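Side-chain contact in attaching and effacing protein, pathogenesis factor (Escherichia coli, PDB 4E9L), which is an adhesin of the intimin/invasin family that probably mediates attachment to host cells, represented here by a fragment built of bacterial immunoglobulin-like domains: residues V377-R380 with N385-A388. Sequence-based numbering, arbitrary orientation.
Sequences VMPR and NAVA
Two hydrogen bonds join Arg380 and Pro379 to Asn385 and Ala386. In the side-chain bond, Arg380 NE donates to Asn385 OD1 over 3.0 Å; NE lies in the plane of the Asn385 amide carbonyl, at a C=O...N angle of 158°. The two side chains lie side by side and point the same way, with the guanidinium and amide planes 29° apart, near but not fully coplanar. Arg380 bends at chi2 (-86°), which turns NE to the amide oxygen. In the backbone bond, Ala386 N donates to Pro379 O at 2.9 Å. Arg380 and Asn385 themselves form an antiparallel non-hydrogen-bonded pair, with CA atoms 4.9 Å apart.

The van der Waals contacts lie alongside. Met378, folded at chi2 and chi3, crosses Asn385 at about a right angle: its CG meets OD1 at 3.4 Å and its SD rests 3.6 Å from Asn385 CB. Buried Pro379 packs its ring across Val387, CD to CG2 at 3.6 Å, while Ala386 CB stands 4.0 Å from Pro379 CG. Phe318 of strand 313-319 touches both Ala386 and Val387, and Leu301 touches Pro379, tying this hairpin of the immunoglobulin-like domain to its other sheet.

The chemistry is thus divided: Asn385 OD1 accepts a bond from a partly exposed arginine, which probably limits rotation of the amide, whereas the buried Pro379, Ala386 and Val387 supply the apolar side of the contact, against Leu301 and Phe318.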
# COMPACT_ATOMS: atom_id res chain seq x y z
N VAL A 377 36.76 -20.21 15.58
CA VAL A 377 35.32 -20.44 15.63
C VAL A 377 34.56 -19.26 14.98
O VAL A 377 34.60 -18.14 15.51
CB VAL A 377 34.84 -20.72 17.10
CG1 VAL A 377 33.34 -20.98 17.16
CG2 VAL A 377 35.59 -21.89 17.72
N MET A 378 33.88 -19.52 13.86
CA MET A 378 33.15 -18.48 13.17
C MET A 378 31.65 -18.70 13.28
O MET A 378 31.11 -19.63 12.67
CB MET A 378 33.61 -18.31 11.70
CG MET A 378 32.82 -17.25 10.90
SD MET A 378 32.74 -15.57 11.63
CE MET A 378 34.47 -15.01 11.37
N PRO A 379 30.96 -17.87 14.11
CA PRO A 379 29.50 -18.01 14.22
C PRO A 379 28.85 -17.63 12.88
O PRO A 379 29.39 -16.82 12.10
CB PRO A 379 29.13 -17.01 15.32
CG PRO A 379 30.18 -15.98 15.26
CD PRO A 379 31.44 -16.71 14.89
N ARG A 380 27.70 -18.24 12.63
CA ARG A 380 26.94 -18.05 11.40
C ARG A 380 25.50 -17.72 11.72
O ARG A 380 24.89 -18.35 12.60
CB ARG A 380 27.01 -19.34 10.54
CG ARG A 380 28.33 -19.55 9.83
CD ARG A 380 28.29 -18.79 8.52
NE ARG A 380 29.58 -18.79 7.84
CZ ARG A 380 29.88 -19.57 6.81
NH1 ARG A 380 28.98 -20.43 6.34
NH2 ARG A 380 31.08 -19.51 6.24
N ASN A 385 28.81 -14.88 7.99
CA ASN A 385 29.72 -14.72 9.13
C ASN A 385 29.08 -13.69 10.07
O ASN A 385 28.62 -12.64 9.61
CB ASN A 385 31.10 -14.24 8.70
CG ASN A 385 31.91 -15.29 8.00
OD1 ASN A 385 31.51 -16.44 7.83
ND2 ASN A 385 33.09 -14.90 7.57
N ALA A 386 28.97 -14.04 11.34
CA ALA A 386 28.25 -13.22 12.30
C ALA A 386 29.13 -12.31 13.18
O ALA A 386 28.60 -11.49 13.93
CB ALA A 386 27.35 -14.11 13.15
N VAL A 387 30.46 -12.45 13.10
CA VAL A 387 31.40 -11.56 13.81
C VAL A 387 32.47 -11.10 12.83
O VAL A 387 32.66 -11.74 11.80
CB VAL A 387 32.01 -12.12 15.12
CG1 VAL A 387 30.93 -12.32 16.19
CG2 VAL A 387 32.81 -13.41 14.86
N ALA A 388 33.16 -9.99 13.14
CA ALA A 388 34.22 -9.46 12.25
C ALA A 388 35.42 -10.44 12.16
O ALA A 388 35.93 -10.71 11.06
CB ALA A 388 34.70 -8.10 12.75